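Local coordinates for putative sensory box/GGDEF family protein (Vibrio parahaemolyticus RIMD 2210633, PDB 2P7J) that probably makes cyclic di-GMP from two GTP molecules in a GGDEF domain, this chain being its sensor domain of the Cache clan, at residues I40-G45 and I154-S159; Y79-F84 and V169-I174; P150-L155 and K254-E259; E192-K197 and P260-I265. All coordinates share one frame; numbering follows the deposited sequence.

Contact 1. Residues I40-G45 and I154-S159; sequences ISDLLG and ILMPIS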
# COMPACT_ATOMS: atom_id res chain seq x y z
N ILE B 40 22.20 -9.72 9.42
CA ILE B 40 21.64 -10.22 8.16
C ILE B 40 22.45 -9.76 6.94
O ILE B 40 22.80 -10.58 6.08
CB ILE B 40 20.14 -9.82 7.99
CG1 ILE B 40 19.26 -10.59 8.99
CG2 ILE B 40 19.66 -10.10 6.58
CD1 ILE B 40 19.38 -12.11 8.90
N SER B 41 22.72 -8.45 6.87
CA SER B 41 23.46 -7.87 5.74
C SER B 41 24.80 -8.53 5.60
O SER B 41 25.21 -8.86 4.51
CB SER B 41 23.67 -6.37 5.93
OG SER B 41 22.43 -5.73 6.26
N ASP B 42 25.48 -8.75 6.71
CA ASP B 42 26.78 -9.36 6.67
C ASP B 42 26.74 -10.82 6.19
O ASP B 42 27.55 -11.22 5.35
CB ASP B 42 27.50 -9.20 8.02
CG ASP B 42 29.01 -9.27 7.88
OD1 ASP B 42 29.60 -10.23 8.41
OD2 ASP B 42 29.60 -8.42 7.18
N LEU B 43 25.79 -11.61 6.67
CA LEU B 43 25.58 -12.94 6.12
C LEU B 43 25.21 -12.92 4.63
O LEU B 43 25.76 -13.69 3.86
CB LEU B 43 24.54 -13.72 6.93
CG LEU B 43 24.92 -14.04 8.39
CD1 LEU B 43 23.81 -14.80 9.07
CD2 LEU B 43 26.23 -14.84 8.50
N LEU B 44 24.32 -12.04 4.22
CA LEU B 44 23.96 -11.95 2.78
C LEU B 44 25.14 -11.52 1.89
O LEU B 44 25.37 -12.12 0.84
CB LEU B 44 22.74 -11.07 2.53
CG LEU B 44 21.40 -11.56 3.12
CD1 LEU B 44 20.31 -10.54 2.88
CD2 LEU B 44 20.99 -12.93 2.57
N GLY B 45 25.88 -10.51 2.33
CA GLY B 45 27.03 -10.01 1.60
C GLY B 45 28.15 -11.03 1.39
O GLY B 45 28.97 -10.86 0.50
N ILE B 154 19.85 -0.11 3.45
CA ILE B 154 21.11 -0.67 3.93
C ILE B 154 21.93 -0.93 2.71
O ILE B 154 21.42 -1.46 1.72
CB ILE B 154 20.87 -1.98 4.74
CG1 ILE B 154 19.72 -1.78 5.76
CG2 ILE B 154 22.17 -2.48 5.42
CD1 ILE B 154 19.94 -0.58 6.80
N LEU B 155 23.18 -0.47 2.73
CA LEU B 155 24.07 -0.50 1.56
C LEU B 155 25.36 -1.21 1.93
O LEU B 155 25.95 -0.91 2.97
CB LEU B 155 24.38 0.93 1.09
CG LEU B 155 23.16 1.85 0.88
CD1 LEU B 155 23.52 3.31 0.94
CD2 LEU B 155 22.40 1.55 -0.43
N MSE B 156 25.78 -2.16 1.10
CA MSE B 156 27.05 -2.87 1.30
C MSE B 156 27.73 -3.17 -0.04
O MSE B 156 27.25 -4.01 -0.80
CB MSE B 156 26.82 -4.17 2.09
CG MSE B 156 28.03 -5.08 2.26
SE MSE B 156 27.43 -6.63 3.25
CE MSE B 156 29.12 -7.44 3.73
N PRO B 157 28.85 -2.46 -0.35
CA PRO B 157 29.60 -2.88 -1.55
C PRO B 157 30.21 -4.26 -1.37
O PRO B 157 30.71 -4.62 -0.28
CB PRO B 157 30.70 -1.81 -1.68
CG PRO B 157 30.28 -0.67 -0.75
CD PRO B 157 29.46 -1.31 0.32
N ILE B 158 30.14 -5.04 -2.44
CA ILE B 158 30.53 -6.44 -2.44
C ILE B 158 31.73 -6.57 -3.34
O ILE B 158 31.68 -6.14 -4.50
CB ILE B 158 29.36 -7.34 -2.96
CG1 ILE B 158 28.12 -7.22 -2.05
CG2 ILE B 158 29.85 -8.78 -3.08
CD1 ILE B 158 28.37 -7.54 -0.55
N SER B 159 32.81 -7.15 -2.83
CA SER B 159 34.01 -7.42 -3.63
C SER B 159 34.39 -8.91 -3.71
O SER B 159 34.01 -9.71 -2.85
CB SER B 159 35.18 -6.58 -3.12
OG SER B 159 35.63 -7.02 -1.85
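The selenium of selenomethionine Met156 rests on the backbone of helix 11-45, with SE 3.4 Å from the carbonyl O of Ser41 and 3.8 Å from CA of Gly45. Its methyl turns to the Asp42 side, CE 3.6 Å from OD2 of Asp42. At Gly45, CD1 of Ile158 also touches O at 3.5 Å. Gly45 suits this place because two large side chains lie directly on its bare CA. At the other end, CG2 of Ile154 meets OG of Ser41 at 3.4 Å, and the small serine lets helix and strand stay close.

No hydrogen bond crosses this interface: the helix bonds within itself, and the strand backbone bonds to its neighbours, Ile154 to Leu170 and Met156 to Leu168. Ser41 O accepts the N-H of Gly45 at 2.8 Å, and its OG is hydrogen-bonded to O of Ile37. Met156 spans the gap by holding its chain straight, CG anti to the backbone N (chi1 175°) and extended beyond, which suits a flexible, unbranched residue. The two axes approach to 9.7 Å at 28°, nearly aligned.

This is a helix lying along an antiparallel sheet, consistent with the long N-terminal helix of Cache sensor domains. Ser41 and Leu44 also touch Leu170 and Leu168 of strand 163-173, Leu44 packs on Trp69 and Val72 of helix 59-76, and Leu155, pointing away from helix 11-45, packs on helix 117-123.

Contact 2. Residues Y79-F84 and V169-I174; sequences YKQIRF and VLNVDI. With SO4 (sulfate ion), chain E.
Leu170 sets CD2 over one face of the Tyr79 ring, 3.9 Å from its centroid, in a CH-pi contact offset toward the rim. Val172 closes in obliquely, its CG2 3.4 Å from Tyr79 CE1, and on the same side of the sheet Ile82 touches Leu170 more loosely, CD1 to CD2 4.2 Å. Ile37 and Ile40 of helix 11-45 complete this tight, apolar side.

Between the faces run strands 79-86 and 163-173, antiparallel neighbours in the central sheet of what is probably a PAS-like Cache module. Arg83 N gives a hydrogen bond to Val169 O (2.8 Å), an oxygen that takes a second one from a water at 2.6 Å. The water accepts from Arg83 NE, lying in the guanidinium plane at its edge.

On the polar face Arg83, bent at chi3 (-75°), brings NH1 to sulfate O4 at 3.1 Å, while its NH2 bond to O3 is weak; Glu91 forms a salt bridge with NH1.

More open is the end of the pair, where beyond the bond from Lys80 N to Asn171 O partly exposed Lys80 crosses Asp173, CG 3.9 Å from CB. Asp173 caps the next helix, OD1 accepting from Tyr176 N.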
# COMPACT_ATOMS: atom_id res chain seq x y z
N TYR B 79 12.21 -6.11 5.60
CA TYR B 79 12.79 -5.71 4.30
C TYR B 79 11.75 -5.81 3.22
O TYR B 79 11.27 -6.91 2.88
CB TYR B 79 13.97 -6.61 3.90
CG TYR B 79 15.05 -6.69 4.96
CD1 TYR B 79 15.90 -5.61 5.22
CD2 TYR B 79 15.23 -7.86 5.70
CE1 TYR B 79 16.89 -5.69 6.16
CE2 TYR B 79 16.23 -7.94 6.66
CZ TYR B 79 17.05 -6.85 6.88
OH TYR B 79 18.03 -6.92 7.83
N LYS B 80 11.36 -4.68 2.68
CA LYS B 80 10.45 -4.79 1.55
C LYS B 80 11.11 -5.03 0.21
O LYS B 80 10.45 -5.46 -0.70
CB LYS B 80 9.45 -3.63 1.50
CG LYS B 80 10.03 -2.29 1.45
CD LYS B 80 8.89 -1.32 1.23
CE LYS B 80 7.98 -1.81 0.12
NZ LYS B 80 6.93 -0.82 -0.19
N GLN B 81 12.41 -4.75 0.10
CA GLN B 81 13.19 -5.20 -1.08
C GLN B 81 14.54 -5.70 -0.63
O GLN B 81 15.04 -5.28 0.42
CB GLN B 81 13.41 -4.08 -2.07
CG GLN B 81 12.18 -3.58 -2.80
CD GLN B 81 12.54 -2.48 -3.81
OE1 GLN B 81 12.36 -1.28 -3.56
NE2 GLN B 81 13.05 -2.90 -4.96
N ILE B 82 15.11 -6.61 -1.41
CA ILE B 82 16.49 -7.01 -1.26
C ILE B 82 17.08 -7.06 -2.68
O ILE B 82 16.56 -7.78 -3.53
CB ILE B 82 16.63 -8.36 -0.52
CG1 ILE B 82 15.94 -8.29 0.86
CG2 ILE B 82 18.12 -8.76 -0.36
CD1 ILE B 82 16.18 -9.50 1.79
N ARG B 83 18.14 -6.29 -2.94
CA ARG B 83 18.70 -6.18 -4.30
C ARG B 83 20.21 -6.32 -4.42
O ARG B 83 20.96 -6.01 -3.50
CB ARG B 83 18.28 -4.86 -4.97
CG ARG B 83 16.77 -4.64 -5.18
CD ARG B 83 16.49 -3.21 -5.60
NE ARG B 83 16.60 -2.25 -4.48
CZ ARG B 83 16.52 -0.93 -4.60
NH1 ARG B 83 16.34 -0.36 -5.78
NH2 ARG B 83 16.61 -0.16 -3.54
N PHE B 84 20.65 -6.79 -5.58
CA PHE B 84 22.03 -6.62 -6.01
C PHE B 84 22.02 -5.65 -7.19
O PHE B 84 21.27 -5.86 -8.18
CB PHE B 84 22.74 -7.95 -6.37
CG PHE B 84 24.20 -7.76 -6.70
CD1 PHE B 84 25.15 -7.68 -5.69
CD2 PHE B 84 24.62 -7.57 -8.01
CE1 PHE B 84 26.50 -7.48 -5.97
CE2 PHE B 84 25.99 -7.36 -8.31
CZ PHE B 84 26.92 -7.33 -7.27
N VAL B 169 21.78 -4.13 -1.45
CA VAL B 169 20.87 -3.09 -0.97
C VAL B 169 19.64 -3.72 -0.31
O VAL B 169 18.93 -4.54 -0.90
CB VAL B 169 20.47 -2.07 -2.10
CG1 VAL B 169 19.59 -0.88 -1.54
CG2 VAL B 169 21.71 -1.55 -2.84
N LEU B 170 19.38 -3.31 0.92
CA LEU B 170 18.21 -3.82 1.64
C LEU B 170 17.38 -2.63 2.03
O LEU B 170 17.88 -1.68 2.66
CB LEU B 170 18.64 -4.61 2.88
CG LEU B 170 19.53 -5.84 2.59
CD1 LEU B 170 20.95 -5.50 2.89
CD2 LEU B 170 19.11 -6.97 3.49
N ASN B 171 16.11 -2.67 1.61
CA ASN B 171 15.15 -1.59 1.88
C ASN B 171 14.35 -1.94 3.11
O ASN B 171 13.40 -2.74 3.06
CB ASN B 171 14.19 -1.34 0.70
CG ASN B 171 14.83 -0.57 -0.42
OD1 ASN B 171 14.22 0.34 -0.97
ND2 ASN B 171 16.04 -0.93 -0.79
N VAL B 172 14.74 -1.37 4.22
CA VAL B 172 14.00 -1.54 5.42
C VAL B 172 12.89 -0.51 5.61
O VAL B 172 13.05 0.66 5.26
CB VAL B 172 14.95 -1.32 6.65
CG1 VAL B 172 14.13 -1.07 7.99
CG2 VAL B 172 15.99 -2.46 6.81
N ASP B 173 11.72 -0.92 6.05
CA ASP B 173 10.45 -0.68 5.42
C ASP B 173 10.03 0.11 6.70
O ASP B 173 9.77 -0.48 7.74
CB ASP B 173 9.58 -1.91 5.27
CG ASP B 173 8.09 -1.57 5.08
OD1 ASP B 173 7.62 -0.43 5.34
OD2 ASP B 173 7.36 -2.50 4.69
N ILE B 174 10.13 1.44 6.67
CA ILE B 174 9.94 2.25 7.86
C ILE B 174 8.48 2.30 8.34
O ILE B 174 8.21 2.25 9.55
CB ILE B 174 10.58 3.65 7.71
CG1 ILE B 174 12.11 3.54 7.67
CG2 ILE B 174 10.15 4.60 8.83
CD1 ILE B 174 12.77 2.83 8.90
S SO4 E . 14.08 2.55 -4.38
O1 SO4 E . 12.95 1.62 -4.50
O2 SO4 E . 13.60 3.94 -4.21
O3 SO4 E . 14.91 2.17 -3.20
O4 SO4 E . 14.93 2.43 -5.60
O HOH W 1 16.82 -3.31 -1.83

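Contact 3. Residues P150-L155 and K254-E259; sequences PSLRIL and KFVSNE. With SO4 (sulfate ion), chain E.
Sulfate O3 is gripped by Arg153, whose NE donates a nearly straight hydrogen bond of 2.7 Å and whose NH2 adds a weak one of 3.2 Å. NH2 of Arg153 also bonds O2 at 3.0 Å, so the guanidinium offers its edge to the ion. Strand 150-160, which carries this arginine, belongs to the central antiparallel sheet of what is probably a PAS-like Cache fold. Arg83, Lys113, Arg116, Tyr118 and the backbone N of Arg139 complete the site. The ion probably came from the crystallisation liquor, but so many donors are consistent with a pocket for an anionic group.

Because side chains alternate along a strand, Leu152 and Ile154 leave from the other face and meet the loop between strands 246-254 and 260-268. CD2 of Leu152 touches CE2 of Phe255 at 3.6 Å, approaching the ring obliquely, and CG2 of Val256 at 3.8 Å. Its CG is anti to the backbone N (chi1 177°), which carries both methyls out to the loop. Ile154 meets Val256 at about a right angle, CD1 to CG1 3.9 Å. Branched aliphatic groups suit this apolar junction, and no hydrogen bond crosses it.

The loop presents Val256 through a classic gamma turn: Ser257 N donates to Phe255 O at 2.8 Å around a Val256 with phi 67° and psi -61°, a conformation unusual for a beta-branched residue. Phe255 stacks edge-to-face with Tyr30 of helix 11-45, and Val256 CG2 sits 4.2 Å above the plane of the Phe255 ring, toward its rim.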
# COMPACT_ATOMS: atom_id res chain seq x y z
N PRO B 150 8.30 5.10 2.98
CA PRO B 150 9.59 5.54 3.50
C PRO B 150 10.48 4.32 3.75
O PRO B 150 10.03 3.32 4.34
CB PRO B 150 9.24 6.26 4.80
CG PRO B 150 7.89 5.66 5.22
CD PRO B 150 7.19 5.30 3.94
N SER B 151 11.73 4.39 3.30
CA SER B 151 12.60 3.25 3.45
C SER B 151 14.03 3.65 3.92
O SER B 151 14.55 4.72 3.54
CB SER B 151 12.57 2.45 2.15
OG SER B 151 13.53 1.44 2.11
N LEU B 152 14.63 2.82 4.77
CA LEU B 152 16.05 2.99 5.19
C LEU B 152 16.84 1.95 4.37
O LEU B 152 16.66 0.72 4.53
CB LEU B 152 16.24 2.69 6.68
CG LEU B 152 17.68 2.75 7.22
CD1 LEU B 152 18.26 4.17 7.16
CD2 LEU B 152 17.77 2.20 8.63
N ARG B 153 17.65 2.45 3.45
CA ARG B 153 18.35 1.54 2.54
C ARG B 153 19.69 1.17 3.14
O ARG B 153 20.53 2.04 3.36
CB ARG B 153 18.52 2.18 1.16
CG ARG B 153 17.21 2.30 0.43
CD ARG B 153 17.31 3.32 -0.66
NE ARG B 153 15.99 3.57 -1.22
CZ ARG B 153 15.10 4.43 -0.71
NH1 ARG B 153 15.38 5.13 0.38
NH2 ARG B 153 13.92 4.59 -1.28
N ILE B 154 19.85 -0.11 3.45
CA ILE B 154 21.11 -0.67 3.93
C ILE B 154 21.93 -0.93 2.71
O ILE B 154 21.42 -1.46 1.72
CB ILE B 154 20.87 -1.98 4.74
CG1 ILE B 154 19.72 -1.78 5.76
CG2 ILE B 154 22.17 -2.48 5.42
CD1 ILE B 154 19.94 -0.58 6.80
N LEU B 155 23.18 -0.47 2.73
CA LEU B 155 24.07 -0.50 1.56
C LEU B 155 25.36 -1.21 1.93
O LEU B 155 25.95 -0.91 2.97
CB LEU B 155 24.38 0.93 1.09
CG LEU B 155 23.16 1.85 0.88
CD1 LEU B 155 23.52 3.31 0.94
CD2 LEU B 155 22.40 1.55 -0.43
N LYS B 254 20.62 7.00 16.84
CA LYS B 254 21.30 6.77 15.60
C LYS B 254 20.72 5.46 15.14
O LYS B 254 20.80 4.47 15.86
CB LYS B 254 22.81 6.64 15.84
CG LYS B 254 23.70 6.57 14.58
CD LYS B 254 25.04 5.93 14.91
CE LYS B 254 26.02 6.01 13.75
NZ LYS B 254 25.46 5.40 12.51
N PHE B 255 20.09 5.45 13.97
CA PHE B 255 19.53 4.22 13.46
C PHE B 255 20.17 3.92 12.09
O PHE B 255 19.64 4.29 11.03
CB PHE B 255 17.99 4.28 13.43
CG PHE B 255 17.31 2.98 12.99
CD1 PHE B 255 17.65 1.76 13.57
CD2 PHE B 255 16.33 3.00 12.02
CE1 PHE B 255 17.03 0.57 13.16
CE2 PHE B 255 15.70 1.84 11.61
CZ PHE B 255 16.05 0.61 12.18
N VAL B 256 21.32 3.25 12.16
CA VAL B 256 22.15 2.83 11.02
C VAL B 256 22.77 4.00 10.25
O VAL B 256 23.99 4.08 10.19
CB VAL B 256 21.46 1.82 10.01
CG1 VAL B 256 22.52 1.19 9.10
CG2 VAL B 256 20.60 0.73 10.76
N SER B 257 21.96 4.89 9.68
CA SER B 257 22.50 6.07 9.02
C SER B 257 23.09 7.01 10.06
O SER B 257 22.77 6.92 11.24
CB SER B 257 21.45 6.81 8.19
OG SER B 257 20.46 7.38 9.02
N ASN B 258 23.95 7.92 9.61
CA ASN B 258 24.64 8.85 10.51
C ASN B 258 23.80 10.07 10.95
O ASN B 258 24.16 10.78 11.86
CB ASN B 258 26.01 9.25 9.93
CG ASN B 258 26.95 8.05 9.74
OD1 ASN B 258 27.37 7.74 8.62
ND2 ASN B 258 27.25 7.36 10.84
N GLU B 259 22.67 10.27 10.30
CA GLU B 259 21.69 11.28 10.67
C GLU B 259 21.01 10.94 12.02
O GLU B 259 20.53 9.81 12.21
CB GLU B 259 20.60 11.36 9.57
CG GLU B 259 21.12 11.56 8.10
CD GLU B 259 21.67 12.97 7.82
OE1 GLU B 259 22.08 13.22 6.65
OE2 GLU B 259 21.69 13.84 8.74
S SO4 E . 14.08 2.55 -4.38
O1 SO4 E . 12.95 1.62 -4.50
O2 SO4 E . 13.60 3.94 -4.21
O3 SO4 E . 14.91 2.17 -3.20
O4 SO4 E . 14.93 2.43 -5.60

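Contact 4. Residues E192-K197 and P260-I265; sequences ELVKHK and PLHLII
The imidazole of His262 meets the backbone of Lys195 at its edge, CD2 lying 3.5 Å from the carbonyl O. The ring of Trp230 meets it with the two planes almost perpendicular, and Ser252 OG is hydrogen-bonded to ND1. The other imidazole, His196, has CG of Lys197 over one face and a water in plane at its edge. That water bridges the segments, accepting from His196 N and donating to Pro260 O at 2.6 Å. Pro260 suits this exposed place, its CG 3.9 Å from CB of His196.

Farther along, strands 189-194 and 260-268 form an antiparallel ladder in the second sheet of the sensor region. Glu192 and Ile264 exchange two backbone bonds, that from Glu192 N to Ile264 O being 2.7 Å and almost straight. Val194 and His262 form the next hydrogen-bonded pair, with Val194 N to His262 O at 2.8 Å.

Leucines suit the face turned to helix 11-45: Leu193 and Leu263 lie side by side, CD2 to CD1 3.7 Å, and touch Tyr30 and Leu23 respectively. On the other face, CG2 of Val194, anti to the carbonyl carbon, packs 3.8 Å from CG1 of Ile264. Glu192 shares that face but sends its carboxylate to Arg208 and Ser203.

His262 NE2 is buried with no polar partner in the model, so a second ring proton would be costly and the imidazole is probably neutral.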
# COMPACT_ATOMS: atom_id res chain seq x y z
N GLU B 192 6.15 9.33 17.50
CA GLU B 192 6.31 9.79 16.11
C GLU B 192 7.79 9.88 15.76
O GLU B 192 8.62 10.14 16.63
CB GLU B 192 5.65 11.16 15.91
CG GLU B 192 4.15 11.12 16.04
CD GLU B 192 3.54 12.52 16.04
OE1 GLU B 192 3.77 13.26 17.02
OE2 GLU B 192 2.84 12.86 15.06
N LEU B 193 8.11 9.69 14.49
CA LEU B 193 9.49 9.79 14.04
C LEU B 193 9.68 11.09 13.31
O LEU B 193 8.95 11.38 12.35
CB LEU B 193 9.90 8.61 13.12
CG LEU B 193 9.95 7.22 13.74
CD1 LEU B 193 10.40 6.18 12.72
CD2 LEU B 193 10.85 7.20 14.97
N VAL B 194 10.67 11.86 13.75
CA VAL B 194 11.00 13.14 13.17
C VAL B 194 12.45 13.14 12.70
O VAL B 194 13.39 12.83 13.44
CB VAL B 194 10.70 14.34 14.15
CG1 VAL B 194 11.31 15.67 13.64
CG2 VAL B 194 9.21 14.51 14.34
N LYS B 195 12.59 13.47 11.43
CA LYS B 195 13.85 13.55 10.73
C LYS B 195 14.77 14.64 11.32
O LYS B 195 14.32 15.57 12.01
CB LYS B 195 13.50 13.90 9.29
CG LYS B 195 14.42 13.44 8.25
CD LYS B 195 13.56 13.05 7.07
CE LYS B 195 14.33 13.11 5.80
NZ LYS B 195 13.61 12.21 4.85
N HIS B 196 16.06 14.51 11.01
CA HIS B 196 17.08 15.46 11.44
C HIS B 196 16.75 16.91 11.08
O HIS B 196 17.20 17.83 11.77
CB HIS B 196 18.44 15.06 10.86
CG HIS B 196 18.61 15.39 9.41
ND1 HIS B 196 18.33 14.49 8.40
CD2 HIS B 196 19.03 16.53 8.80
CE1 HIS B 196 18.56 15.06 7.23
NE2 HIS B 196 18.98 16.30 7.44
N LYS B 197 15.95 17.13 10.03
CA LYS B 197 15.57 18.50 9.69
C LYS B 197 14.12 18.91 9.96
O LYS B 197 13.60 19.88 9.35
CB LYS B 197 15.94 18.83 8.24
CG LYS B 197 15.44 17.83 7.27
CD LYS B 197 14.19 17.17 7.76
CE LYS B 197 13.64 16.58 6.56
NZ LYS B 197 14.30 17.33 5.44
N PRO B 260 20.92 11.91 12.95
CA PRO B 260 20.09 11.69 14.13
C PRO B 260 18.62 11.48 13.72
O PRO B 260 18.13 12.05 12.71
CB PRO B 260 20.23 13.00 14.91
CG PRO B 260 20.71 14.03 13.88
CD PRO B 260 21.54 13.25 12.93
N LEU B 261 17.94 10.60 14.45
CA LEU B 261 16.53 10.34 14.24
C LEU B 261 15.87 10.69 15.57
O LEU B 261 16.31 10.21 16.64
CB LEU B 261 16.32 8.86 13.87
CG LEU B 261 14.93 8.28 13.57
CD1 LEU B 261 14.32 8.89 12.34
CD2 LEU B 261 15.02 6.73 13.44
N HIS B 262 14.86 11.54 15.52
CA HIS B 262 14.18 11.98 16.73
C HIS B 262 12.88 11.22 17.00
O HIS B 262 12.03 11.07 16.09
CB HIS B 262 13.90 13.48 16.65
CG HIS B 262 15.12 14.28 16.32
ND1 HIS B 262 16.21 14.33 17.15
CD2 HIS B 262 15.41 15.06 15.26
CE1 HIS B 262 17.14 15.10 16.61
NE2 HIS B 262 16.68 15.56 15.47
N LEU B 263 12.75 10.76 18.25
CA LEU B 263 11.55 10.08 18.73
C LEU B 263 10.73 11.06 19.57
O LEU B 263 11.24 11.60 20.55
CB LEU B 263 11.89 8.84 19.58
CG LEU B 263 12.17 7.51 18.84
CD1 LEU B 263 13.28 7.64 17.79
CD2 LEU B 263 12.50 6.40 19.84
N ILE B 264 9.47 11.24 19.17
CA ILE B 264 8.58 12.24 19.76
C ILE B 264 7.30 11.63 20.30
O ILE B 264 6.56 10.96 19.58
CB ILE B 264 8.18 13.35 18.70
CG1 ILE B 264 9.43 14.02 18.08
CG2 ILE B 264 7.21 14.41 19.30
CD1 ILE B 264 10.37 14.78 19.06
N ILE B 265 7.02 11.90 21.57
CA ILE B 265 5.67 11.73 22.14
C ILE B 265 5.06 13.13 22.41
O ILE B 265 5.56 13.92 23.22
CB ILE B 265 5.71 10.87 23.41
CG1 ILE B 265 6.16 9.44 23.07
CG2 ILE B 265 4.34 10.88 24.14
CD1 ILE B 265 6.57 8.64 24.33
O HOH W 2 16.81 11.86 10.44

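How the contacts relate
Helix 11-45 supplies the first half of contact 1, and strand 79-86 the first half of contact 2. Strand 150-160 then closes contact 1 with residues 154-159 just after opening contact 3 with 150-155, the two sharing Ile154 and Leu155. Strand 163-173 closes contact 2, so contacts 1 and 2 cross, as do contacts 2 and 3. Residues 192-197 open contact 4, 254-259 close contact 3 and 260-265 on strand 260-268 then close contact 4, a third crossing; none nests. Contact 2 pairs two strands of the first sheet, contact 1 lays helix 11-45 on it, contact 4 builds the second sheet, and contact 3 joins the two. Contacts 1 and 4 stand about 27 Å apart, centre to centre.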